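Local coordinates for protein beta-N-acetylhexosaminidase (Streptomyces plicatus, PDB 1JAK) that hydrolyses terminal N-acetylhexosamine residues from beta-linked glycosides as a family 20 glycoside hydrolase, by substrate-assisted catalysis in an alpha/beta barrel, at residues L126-P131 / P143-A147; A204-W208 / D300-E304; T346-Q352 / A362-G368; Y399-Y404 / Y460-L466. All coordinates share one frame. Residues are numbered along the deposited sequence.

Overall arrangement
Contact 1 lies within the family 20 domain 2, its centre about 47 Å from that of contact 2 and on the other side of the chain's centre; contacts 2, 3 and 4 belong to the catalytic barrel. Contacts 1, 3 and 4 are buried, whereas contact 2 is partly exposed. The chemistry follows: contact 1 is largely aliphatic, with a proline against a tryptophan and one bridging water, contact 2 is held by two carboxylates, contact 3 by parallel-strand hydrogen bonds and aromatic rings, and contact 4 by an arginine and a tyrosine bonded to backbone carbonyls. Contacts 3 and 4 both touch the inhibitor IFG and meet directly, with Trp367 CB 3.0 Å from Tyr399 OH.

Contact 1 (L126-P131 / P143-A147); sequences LRQLLP and PWLVA
Residues 126-129 form the last turn of a helix, closed by Leu130 N to Leu126 O at 3.1 Å; Leu130 (phi/psi -73/161°) is the first to leave helical geometry, and Pro131 continues extended. Opposite, Pro143 follows a cis peptide bond, Trp144 (-92/69°) centres an inverse gamma turn with a weak Leu145 N to Pro143 O bond of 3.1 Å, and Leu145 and Val146 are strand. The backbones come closest at Leu129 and Val146, whose CA atoms are 5.5 Å apart. No direct hydrogen bond crosses; instead one water donates to Leu129 O (2.7 Å) and accepts from Ala147 N (2.8 Å).

The side chains supply an aliphatic seam centred on Val146 (chi1 t): its CG2 lies 3.9 Å from Leu126 CD1 and 3.6 Å from Leu130 CD2, while its CG1 is 3.9 Å from Leu129 CD1. Leu129 and Leu130 are both mt, Leu126 tp. Pro131 CG rests 3.3 Å from Pro143 O and 3.8 Å from Trp144 CE3, the indole having chi1 m and chi2 115°.

This packs the end of helix 116-129 against strand 145-153, within the family 20 domain 2. Leu130 also touches Leu68 of helix 55-72, Trp144 meets Tyr74, and strand 145-153 runs antiparallel to strand 41-42, with backbone bonding between Val146 and Tyr41.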
# COMPACT_ATOMS: atom_id res chain seq x y z
N LEU A 126 -8.35 17.25 1.55
CA LEU A 126 -9.57 17.92 1.99
C LEU A 126 -10.24 17.22 3.17
O LEU A 126 -10.69 17.88 4.11
CB LEU A 126 -10.56 18.02 0.82
CG LEU A 126 -11.92 18.65 1.13
CD1 LEU A 126 -11.73 20.08 1.65
CD2 LEU A 126 -12.77 18.65 -0.13
N ARG A 127 -10.29 15.89 3.14
CA ARG A 127 -10.93 15.17 4.23
C ARG A 127 -10.19 15.31 5.55
O ARG A 127 -10.75 15.05 6.62
CB ARG A 127 -11.13 13.69 3.86
CG ARG A 127 -9.85 12.91 3.62
CD ARG A 127 -10.14 11.58 2.91
NE ARG A 127 -11.00 10.68 3.69
CZ ARG A 127 -11.13 9.38 3.43
NH1 ARG A 127 -10.47 8.83 2.41
NH2 ARG A 127 -11.92 8.62 4.18
N GLN A 128 -8.93 15.73 5.50
CA GLN A 128 -8.15 15.93 6.71
C GLN A 128 -8.29 17.38 7.21
O GLN A 128 -8.09 17.66 8.39
CB GLN A 128 -6.68 15.58 6.49
CG GLN A 128 -6.43 14.07 6.50
CD GLN A 128 -4.95 13.72 6.45
OE1 GLN A 128 -4.13 14.34 7.12
NE2 GLN A 128 -4.61 12.69 5.67
N LEU A 129 -8.65 18.28 6.30
CA LEU A 129 -8.84 19.69 6.67
C LEU A 129 -10.19 19.82 7.37
O LEU A 129 -10.37 20.66 8.25
CB LEU A 129 -8.78 20.58 5.43
CG LEU A 129 -7.41 20.62 4.74
CD1 LEU A 129 -7.49 21.43 3.46
CD2 LEU A 129 -6.38 21.21 5.69
N LEU A 130 -11.14 18.98 6.97
CA LEU A 130 -12.46 18.97 7.60
C LEU A 130 -12.29 18.36 8.99
O LEU A 130 -11.30 17.67 9.25
CB LEU A 130 -13.44 18.15 6.75
CG LEU A 130 -13.89 18.83 5.46
CD1 LEU A 130 -14.59 17.82 4.55
CD2 LEU A 130 -14.82 19.99 5.80
N PRO A 131 -13.25 18.60 9.90
CA PRO A 131 -13.21 18.07 11.27
C PRO A 131 -13.45 16.57 11.39
O PRO A 131 -14.02 15.95 10.49
CB PRO A 131 -14.29 18.88 11.98
CG PRO A 131 -15.31 19.06 10.89
CD PRO A 131 -14.45 19.43 9.70
N PRO A 143 -19.12 22.32 12.74
CA PRO A 143 -19.12 23.03 11.45
C PRO A 143 -18.18 22.37 10.45
O PRO A 143 -17.14 21.84 10.83
CB PRO A 143 -18.63 24.43 11.83
CG PRO A 143 -18.88 24.53 13.30
CD PRO A 143 -18.54 23.16 13.79
N TRP A 144 -18.54 22.43 9.17
CA TRP A 144 -17.73 21.83 8.12
C TRP A 144 -16.77 22.88 7.56
O TRP A 144 -16.89 23.32 6.42
CB TRP A 144 -18.64 21.28 7.02
CG TRP A 144 -19.65 20.33 7.58
CD1 TRP A 144 -21.01 20.50 7.59
CD2 TRP A 144 -19.39 19.11 8.27
NE1 TRP A 144 -21.61 19.45 8.25
CE2 TRP A 144 -20.64 18.59 8.68
CE3 TRP A 144 -18.22 18.40 8.59
CZ2 TRP A 144 -20.75 17.39 9.39
CZ3 TRP A 144 -18.33 17.21 9.29
CH2 TRP A 144 -19.59 16.71 9.69
N LEU A 145 -15.80 23.26 8.40
CA LEU A 145 -14.82 24.27 8.05
C LEU A 145 -13.56 23.73 7.38
O LEU A 145 -13.07 22.65 7.71
CB LEU A 145 -14.41 25.03 9.32
CG LEU A 145 -15.53 25.79 10.04
CD1 LEU A 145 -15.06 26.23 11.42
CD2 LEU A 145 -15.95 26.98 9.20
N VAL A 146 -13.04 24.51 6.44
CA VAL A 146 -11.82 24.18 5.72
C VAL A 146 -10.92 25.41 5.76
O VAL A 146 -11.24 26.44 5.16
CB VAL A 146 -12.11 23.83 4.24
CG1 VAL A 146 -10.81 23.45 3.53
CG2 VAL A 146 -13.11 22.69 4.17
N ALA A 147 -9.81 25.31 6.48
CA ALA A 147 -8.87 26.42 6.62
C ALA A 147 -8.63 27.15 5.30
O ALA A 147 -8.54 26.53 4.24
CB ALA A 147 -7.55 25.91 7.19
O HOH W 1 -9.08 23.04 7.97

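Contact 2 (A204-W208 / D300-E304); sequences AIDSW and DVIGE
The carboxylate of Glu304 receives three hydrogen bonds from one turn: Asp206 N to OE1 at 2.8 Å, Ser207 N to OE2 at 2.9 Å, and Ser207 OG to OE2 at 2.7 Å. Rotamer m of Glu304 (chi1 -74°, chi2 t) carries its end there, and OE1 also forms a salt bridge with Lys230. One helical turn earlier, Asp300 OD2 accepts from Trp208 NE1 at 2.9 Å, near the plane of the indole. Ile205 to Trp208 is a type I beta turn (Asp206 -59/-40°, Ser207 -69/-21°), closed by Trp208 N to Ile205 O at 3.2 Å. Thus a loop after strand 190-194 of the alpha/beta barrel is fixed to helix 292-307, whose Asp300 and Glu304 are spaced i, i+4, with Glu304 N bonded to Asp300 O at 3.1 Å. Nearest CA pairs are Ile205-Val301 (6.6 Å) and Ser207-Asp300 (6.8 Å). Beneath the polar contacts, Ile205 CG2 (chi1 m, chi2 m) reaches Val301 CG2 at 4.3 Å, and Trp208 sits edge-to-face with both Tyr264 and Phe297.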
# COMPACT_ATOMS: atom_id res chain seq x y z
N ALA A 204 -7.26 -18.29 -8.20
CA ALA A 204 -7.63 -19.42 -9.04
C ALA A 204 -6.86 -19.44 -10.36
O ALA A 204 -6.84 -18.46 -11.09
CB ALA A 204 -9.14 -19.42 -9.31
N ILE A 205 -6.22 -20.57 -10.64
CA ILE A 205 -5.45 -20.77 -11.87
C ILE A 205 -6.14 -21.92 -12.61
O ILE A 205 -6.16 -23.05 -12.12
CB ILE A 205 -3.99 -21.17 -11.54
CG1 ILE A 205 -3.31 -20.08 -10.70
CG2 ILE A 205 -3.21 -21.41 -12.83
CD1 ILE A 205 -3.24 -18.73 -11.38
N ASP A 206 -6.71 -21.63 -13.78
CA ASP A 206 -7.43 -22.65 -14.54
C ASP A 206 -6.60 -23.87 -14.93
O ASP A 206 -7.09 -25.00 -14.89
CB ASP A 206 -8.03 -22.05 -15.82
CG ASP A 206 -9.09 -20.99 -15.53
OD1 ASP A 206 -9.80 -21.11 -14.52
OD2 ASP A 206 -9.20 -20.05 -16.34
N SER A 207 -5.35 -23.64 -15.32
CA SER A 207 -4.48 -24.73 -15.74
C SER A 207 -4.06 -25.67 -14.61
O SER A 207 -3.67 -26.81 -14.86
CB SER A 207 -3.25 -24.16 -16.46
OG SER A 207 -2.66 -23.10 -15.73
N TRP A 208 -4.14 -25.19 -13.38
CA TRP A 208 -3.80 -25.98 -12.20
C TRP A 208 -4.87 -25.72 -11.14
O TRP A 208 -4.63 -25.06 -10.13
CB TRP A 208 -2.42 -25.57 -11.65
CG TRP A 208 -1.30 -25.74 -12.64
CD1 TRP A 208 -1.06 -24.99 -13.75
CD2 TRP A 208 -0.30 -26.77 -12.62
NE1 TRP A 208 0.03 -25.48 -14.43
CE2 TRP A 208 0.52 -26.57 -13.76
CE3 TRP A 208 -0.01 -27.83 -11.76
CZ2 TRP A 208 1.60 -27.41 -14.06
CZ3 TRP A 208 1.08 -28.66 -12.05
CH2 TRP A 208 1.87 -28.44 -13.20
N ASP A 300 2.68 -21.18 -16.72
CA ASP A 300 1.22 -21.20 -16.69
C ASP A 300 0.66 -20.19 -15.69
O ASP A 300 -0.25 -19.43 -16.00
CB ASP A 300 0.67 -22.59 -16.33
CG ASP A 300 0.81 -23.60 -17.46
OD1 ASP A 300 0.92 -23.19 -18.63
OD2 ASP A 300 0.79 -24.81 -17.17
N VAL A 301 1.22 -20.19 -14.48
CA VAL A 301 0.76 -19.28 -13.44
C VAL A 301 1.02 -17.81 -13.76
O VAL A 301 0.11 -16.98 -13.65
CB VAL A 301 1.42 -19.62 -12.08
CG1 VAL A 301 1.08 -18.54 -11.05
CG2 VAL A 301 0.91 -20.97 -11.59
N ILE A 302 2.24 -17.48 -14.17
CA ILE A 302 2.57 -16.10 -14.50
C ILE A 302 1.74 -15.62 -15.69
O ILE A 302 1.31 -14.46 -15.73
CB ILE A 302 4.08 -15.95 -14.80
CG1 ILE A 302 4.87 -16.15 -13.51
CG2 ILE A 302 4.36 -14.59 -15.42
CD1 ILE A 302 6.38 -16.05 -13.67
N GLY A 303 1.49 -16.51 -16.64
CA GLY A 303 0.70 -16.13 -17.80
C GLY A 303 -0.73 -15.79 -17.42
O GLY A 303 -1.28 -14.78 -17.87
N GLU A 304 -1.34 -16.62 -16.58
CA GLU A 304 -2.71 -16.38 -16.16
C GLU A 304 -2.82 -15.16 -15.26
O GLU A 304 -3.80 -14.42 -15.33
CB GLU A 304 -3.28 -17.62 -15.45
CG GLU A 304 -3.61 -18.76 -16.42
CD GLU A 304 -4.52 -19.82 -15.81
OE1 GLU A 304 -5.45 -19.45 -15.06
OE2 GLU A 304 -4.33 -21.02 -16.11

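Contact 3 (T346-Q352 / A362-G368); sequences TVVGWHQ and ALVQYWG. With IFG ((2R,3R,4S,5R)-2-acetamido-3,4-dihydroxy-5-hydroxymethyl-piperidine), chain F.
Neighbouring parallel strands of the (beta/alpha)8 barrel, 346-350 and 363-366, pair here and carry two tryptophans of the inhibitor pocket at their C-terminal ends. The axes approach to 4.4 Å and cross at -23°; Val348-Leu363, Gly349-Val364 and Trp350-Gln365 are in register, CA atoms 4.5 to 4.9 Å apart. Four backbone bonds zip them: Leu363 N to Val347 O (3.1 Å), Gly349 N to Leu363 O (3.1 Å), Gln365 N to Gly349 O (2.7 Å) and His351 N to Gln365 O (2.8 Å). Past the strands, His351 (chi1 p) accepts Trp367 N at ND1 (3.1 Å), its NE2 bonding Glu376, and Gln352 OE1 accepts Trp367 NE1 (2.9 Å). These bonds fix Trp367 (chi1 p), whose face receives the edge of Trp350 (chi1 m, NE1 bonded to Glu250), with centroids 5.2 Å apart and planes at 75°. The acetamido methyl of IFG, C8, lies over a face of each indole, 3.4 Å from Trp350 CD2 and 3.6 Å from Trp367 CE2.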
# COMPACT_ATOMS: atom_id res chain seq x y z
N THR A 346 6.70 -5.93 -16.00
CA THR A 346 7.99 -5.57 -15.42
C THR A 346 8.15 -6.37 -14.13
O THR A 346 7.31 -6.29 -13.24
CB THR A 346 8.05 -4.07 -15.09
OG1 THR A 346 7.99 -3.32 -16.31
CG2 THR A 346 9.34 -3.73 -14.34
N VAL A 347 9.23 -7.13 -14.04
CA VAL A 347 9.45 -7.94 -12.85
C VAL A 347 9.90 -7.17 -11.62
O VAL A 347 10.65 -6.20 -11.70
CB VAL A 347 10.47 -9.07 -13.15
CG1 VAL A 347 11.81 -8.48 -13.54
CG2 VAL A 347 10.63 -9.97 -11.92
N VAL A 348 9.39 -7.61 -10.47
CA VAL A 348 9.75 -7.05 -9.18
C VAL A 348 10.05 -8.27 -8.32
O VAL A 348 9.41 -9.30 -8.47
CB VAL A 348 8.59 -6.28 -8.52
CG1 VAL A 348 9.06 -5.68 -7.20
CG2 VAL A 348 8.07 -5.19 -9.45
N GLY A 349 11.04 -8.15 -7.44
CA GLY A 349 11.36 -9.26 -6.56
C GLY A 349 11.92 -8.71 -5.27
O GLY A 349 12.27 -7.53 -5.21
N TRP A 350 11.97 -9.53 -4.23
CA TRP A 350 12.55 -9.06 -2.97
C TRP A 350 14.04 -8.88 -3.28
O TRP A 350 14.52 -9.42 -4.28
CB TRP A 350 12.30 -10.08 -1.86
CG TRP A 350 10.83 -10.20 -1.55
CD1 TRP A 350 9.98 -11.19 -1.94
CD2 TRP A 350 10.03 -9.26 -0.82
NE1 TRP A 350 8.70 -10.93 -1.51
CE2 TRP A 350 8.70 -9.75 -0.81
CE3 TRP A 350 10.30 -8.05 -0.16
CZ2 TRP A 350 7.65 -9.08 -0.18
CZ3 TRP A 350 9.25 -7.38 0.47
CH2 TRP A 350 7.94 -7.90 0.46
N HIS A 351 14.77 -8.15 -2.44
CA HIS A 351 16.17 -7.88 -2.77
C HIS A 351 17.11 -9.07 -2.93
O HIS A 351 18.23 -8.90 -3.39
CB HIS A 351 16.79 -6.84 -1.82
CG HIS A 351 17.10 -7.36 -0.46
ND1 HIS A 351 16.20 -7.31 0.59
CD2 HIS A 351 18.23 -7.91 0.05
CE1 HIS A 351 16.77 -7.80 1.67
NE2 HIS A 351 18.00 -8.17 1.37
N GLN A 352 16.66 -10.27 -2.55
CA GLN A 352 17.50 -11.45 -2.74
C GLN A 352 17.75 -11.61 -4.24
O GLN A 352 18.73 -12.24 -4.66
CB GLN A 352 16.81 -12.71 -2.21
CG GLN A 352 16.87 -12.88 -0.70
CD GLN A 352 16.17 -11.77 0.05
OE1 GLN A 352 15.07 -11.37 -0.31
NE2 GLN A 352 16.81 -11.27 1.11
N ALA A 362 14.07 -4.38 -14.19
CA ALA A 362 13.58 -4.96 -12.94
C ALA A 362 13.72 -4.02 -11.75
O ALA A 362 14.53 -3.09 -11.76
CB ALA A 362 14.31 -6.26 -12.66
N LEU A 363 12.90 -4.26 -10.73
CA LEU A 363 12.96 -3.50 -9.49
C LEU A 363 13.12 -4.53 -8.39
O LEU A 363 12.61 -5.64 -8.51
CB LEU A 363 11.66 -2.72 -9.23
CG LEU A 363 11.28 -1.52 -10.09
CD1 LEU A 363 10.70 -1.99 -11.41
CD2 LEU A 363 10.25 -0.68 -9.33
N VAL A 364 13.83 -4.18 -7.33
CA VAL A 364 13.97 -5.10 -6.21
C VAL A 364 13.48 -4.39 -4.95
O VAL A 364 13.66 -3.18 -4.79
CB VAL A 364 15.42 -5.60 -6.00
CG1 VAL A 364 15.83 -6.48 -7.17
CG2 VAL A 364 16.38 -4.43 -5.83
N GLN A 365 12.84 -5.16 -4.08
CA GLN A 365 12.30 -4.61 -2.85
C GLN A 365 13.20 -4.97 -1.68
O GLN A 365 13.28 -6.13 -1.27
CB GLN A 365 10.88 -5.14 -2.61
CG GLN A 365 10.13 -4.40 -1.52
CD GLN A 365 8.70 -4.86 -1.37
OE1 GLN A 365 8.14 -5.51 -2.26
NE2 GLN A 365 8.09 -4.50 -0.24
N TYR A 366 13.87 -3.96 -1.13
CA TYR A 366 14.79 -4.15 -0.02
C TYR A 366 14.09 -4.20 1.33
O TYR A 366 13.47 -3.22 1.76
CB TYR A 366 15.81 -3.01 0.00
CG TYR A 366 16.86 -3.17 1.07
CD1 TYR A 366 17.90 -4.09 0.91
CD2 TYR A 366 16.81 -2.43 2.24
CE1 TYR A 366 18.86 -4.26 1.89
CE2 TYR A 366 17.77 -2.59 3.24
CZ TYR A 366 18.79 -3.51 3.06
OH TYR A 366 19.75 -3.67 4.03
N TRP A 367 14.21 -5.34 2.01
CA TRP A 367 13.59 -5.49 3.32
C TRP A 367 14.63 -5.76 4.41
O TRP A 367 14.34 -6.36 5.44
CB TRP A 367 12.54 -6.62 3.29
CG TRP A 367 13.04 -7.97 2.87
CD1 TRP A 367 13.45 -8.35 1.62
CD2 TRP A 367 13.14 -9.14 3.70
NE1 TRP A 367 13.79 -9.69 1.62
CE2 TRP A 367 13.61 -10.19 2.88
CE3 TRP A 367 12.86 -9.40 5.05
CZ2 TRP A 367 13.81 -11.49 3.37
CZ3 TRP A 367 13.06 -10.69 5.54
CH2 TRP A 367 13.54 -11.72 4.70
N GLY A 368 15.85 -5.28 4.16
CA GLY A 368 16.94 -5.44 5.12
C GLY A 368 16.75 -4.57 6.35
O GLY A 368 15.75 -3.85 6.48
N1 IFG F . 9.82 -12.46 6.21
C2 IFG F . 9.01 -13.09 5.13
C3 IFG F . 7.45 -12.82 5.21
C4 IFG F . 6.89 -12.84 6.65
C5 IFG F . 7.73 -11.89 7.51
C6 IFG F . 7.28 -11.74 8.96
C7 IFG F . 9.67 -11.31 3.57
C8 IFG F . 10.14 -10.74 2.25
C9 IFG F . 9.22 -12.27 7.53
N2 IFG F . 9.51 -12.64 3.81
O7 IFG F . 9.45 -10.50 4.45
O3 IFG F . 6.77 -13.79 4.43
O4 IFG F . 7.01 -14.16 7.17
O6 IFG F . 7.75 -10.52 9.52

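Contact 4 (Y399-Y404 / Y460-L466); sequences YLDMKY and YMAFPRL. With IFG ((2R,3R,4S,5R)-2-acetamido-3,4-dihydroxy-5-hydroxymethyl-piperidine), chain F.
Tyr404, Leu400 and Arg465 bury the most surface here. The 399-404 loop opens with a type I turn, Met402 N to Tyr399 O at 3.2 Å; opposite, helix 455-462 gives way to helix 465-474 through Phe463 and a cis-peptide Pro464. Leu400 and Ala462 have the nearest CA atoms, 5.5 Å apart.

Tyr404 (chi1 m) donates OH to Tyr460 O at 2.7 Å and turns its edge toward the Tyr460 face in an offset edge-to-face pair, centroids 6.0 Å apart. Met461 SD is 5.2 Å from the centroid of the Tyr404 ring, an oblique Met-aromatic contact. Arg465 (chi1 m, chi2 t, chi3 m) donates NH1 and NH2 to Met402 O at 2.9 and 3.1 Å, and NH2 to Met461 O at 3.1 Å; its guanidinium lies over a face of the Tyr404 ring, NE 3.2 Å from Tyr404 CE1. A water donates to Tyr404 OH and Met461 O (both 2.7 Å) and accepts from Arg465 N (3.0 Å) and NE (2.8 Å). Leu400 (mt) packs CD2 3.7 Å from Arg465 CB, and CD1 4.0 Å from Leu466 CD1 and 4.3 Å from Ala462 CB.

The loop so held carries part of the barrel's inhibitor pocket: Tyr399 OH donates to IFG O7 (2.7 Å), and Asp401 OD2 accepts from IFG O6 (2.6 Å).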
# COMPACT_ATOMS: atom_id res chain seq x y z
N TYR A 399 7.80 -2.68 8.32
CA TYR A 399 7.05 -3.94 8.39
C TYR A 399 6.01 -3.71 9.48
O TYR A 399 6.33 -3.68 10.67
CB TYR A 399 8.00 -5.09 8.75
CG TYR A 399 8.54 -5.82 7.54
CD1 TYR A 399 8.84 -5.13 6.36
CD2 TYR A 399 8.73 -7.20 7.56
CE1 TYR A 399 9.31 -5.80 5.24
CE2 TYR A 399 9.20 -7.88 6.44
CZ TYR A 399 9.48 -7.17 5.28
OH TYR A 399 9.90 -7.84 4.16
N LEU A 400 4.75 -3.53 9.07
CA LEU A 400 3.67 -3.25 10.01
C LEU A 400 3.27 -4.40 10.94
O LEU A 400 2.50 -4.19 11.87
CB LEU A 400 2.45 -2.74 9.24
CG LEU A 400 2.74 -1.49 8.39
CD1 LEU A 400 1.56 -1.20 7.48
CD2 LEU A 400 3.01 -0.29 9.31
N ASP A 401 3.80 -5.59 10.68
CA ASP A 401 3.50 -6.74 11.54
C ASP A 401 4.47 -6.79 12.72
O ASP A 401 4.29 -7.60 13.63
CB ASP A 401 3.60 -8.04 10.74
CG ASP A 401 5.00 -8.31 10.23
OD1 ASP A 401 5.59 -7.39 9.62
OD2 ASP A 401 5.51 -9.43 10.41
N MET A 402 5.48 -5.94 12.71
CA MET A 402 6.46 -5.95 13.79
C MET A 402 5.93 -5.26 15.05
O MET A 402 5.32 -4.19 14.98
CB MET A 402 7.77 -5.30 13.35
CG MET A 402 9.03 -6.00 13.87
SD MET A 402 9.16 -7.73 13.33
CE MET A 402 9.24 -7.52 11.54
N LYS A 403 6.16 -5.88 16.20
CA LYS A 403 5.71 -5.33 17.47
C LYS A 403 6.29 -3.95 17.77
O LYS A 403 7.42 -3.65 17.40
CB LYS A 403 6.08 -6.27 18.62
CG LYS A 403 5.35 -7.60 18.60
CD LYS A 403 5.75 -8.45 19.80
CE LYS A 403 5.03 -9.79 19.81
NZ LYS A 403 5.42 -10.61 20.99
N TYR A 404 5.50 -3.13 18.45
CA TYR A 404 5.92 -1.78 18.83
C TYR A 404 6.89 -1.90 20.00
O TYR A 404 7.88 -1.17 20.08
CB TYR A 404 4.72 -0.96 19.27
CG TYR A 404 3.65 -0.79 18.23
CD1 TYR A 404 3.79 0.13 17.19
CD2 TYR A 404 2.47 -1.54 18.30
CE1 TYR A 404 2.79 0.30 16.25
CE2 TYR A 404 1.46 -1.37 17.36
CZ TYR A 404 1.62 -0.44 16.34
OH TYR A 404 0.61 -0.24 15.43
N TYR A 460 -4.98 -2.27 14.02
CA TYR A 460 -4.13 -2.04 15.18
C TYR A 460 -2.63 -2.08 14.87
O TYR A 460 -1.85 -1.33 15.46
CB TYR A 460 -4.45 -3.06 16.27
CG TYR A 460 -3.61 -2.89 17.52
CD1 TYR A 460 -3.90 -1.89 18.45
CD2 TYR A 460 -2.51 -3.71 17.75
CE1 TYR A 460 -3.10 -1.72 19.59
CE2 TYR A 460 -1.71 -3.55 18.87
CZ TYR A 460 -2.01 -2.55 19.78
OH TYR A 460 -1.20 -2.40 20.89
N MET A 461 -2.24 -2.93 13.92
CA MET A 461 -0.83 -3.04 13.55
C MET A 461 -0.46 -2.06 12.44
O MET A 461 0.69 -1.63 12.35
CB MET A 461 -0.51 -4.48 13.13
CG MET A 461 -0.62 -5.50 14.26
SD MET A 461 0.31 -5.04 15.75
CE MET A 461 2.01 -5.28 15.20
N ALA A 462 -1.43 -1.70 11.60
CA ALA A 462 -1.16 -0.76 10.51
C ALA A 462 -1.10 0.68 11.01
O ALA A 462 -0.28 1.47 10.55
CB ALA A 462 -2.22 -0.90 9.43
N PHE A 463 -1.97 1.02 11.96
CA PHE A 463 -2.01 2.37 12.52
C PHE A 463 -1.35 2.40 13.90
O PHE A 463 -1.59 1.51 14.72
CB PHE A 463 -3.45 2.86 12.62
CG PHE A 463 -4.12 3.08 11.29
CD1 PHE A 463 -4.67 2.01 10.59
CD2 PHE A 463 -4.18 4.35 10.73
CE1 PHE A 463 -5.28 2.20 9.35
CE2 PHE A 463 -4.79 4.56 9.49
CZ PHE A 463 -5.34 3.48 8.80
N PRO A 464 -0.63 3.48 14.22
CA PRO A 464 -0.35 4.70 13.46
C PRO A 464 0.88 4.80 12.55
O PRO A 464 1.23 5.90 12.13
CB PRO A 464 -0.30 5.75 14.56
CG PRO A 464 0.51 5.01 15.60
CD PRO A 464 -0.09 3.60 15.59
N ARG A 465 1.54 3.69 12.24
CA ARG A 465 2.73 3.76 11.39
C ARG A 465 2.46 3.92 9.90
O ARG A 465 3.30 4.45 9.16
CB ARG A 465 3.62 2.54 11.64
CG ARG A 465 4.21 2.50 13.05
CD ARG A 465 4.96 1.20 13.34
NE ARG A 465 4.06 0.04 13.29
CZ ARG A 465 4.38 -1.18 13.70
NH1 ARG A 465 5.59 -1.42 14.20
NH2 ARG A 465 3.50 -2.16 13.61
N LEU A 466 1.29 3.48 9.44
CA LEU A 466 0.93 3.55 8.03
C LEU A 466 1.04 4.96 7.41
O LEU A 466 1.60 5.12 6.33
CB LEU A 466 -0.50 3.02 7.82
CG LEU A 466 -0.99 2.93 6.37
CD1 LEU A 466 -0.23 1.85 5.62
CD2 LEU A 466 -2.49 2.61 6.38
N1 IFG F . 9.82 -12.46 6.21
C2 IFG F . 9.01 -13.09 5.13
C3 IFG F . 7.45 -12.82 5.21
C4 IFG F . 6.89 -12.84 6.65
C5 IFG F . 7.73 -11.89 7.51
C6 IFG F . 7.28 -11.74 8.96
C7 IFG F . 9.67 -11.31 3.57
C8 IFG F . 10.14 -10.74 2.25
C9 IFG F . 9.22 -12.27 7.53
N2 IFG F . 9.51 -12.64 3.81
O7 IFG F . 9.45 -10.50 4.45
O3 IFG F . 6.77 -13.79 4.43
O4 IFG F . 7.01 -14.16 7.17
O6 IFG F . 7.75 -10.52 9.52
O HOH W 2 1.34 0.85 13.12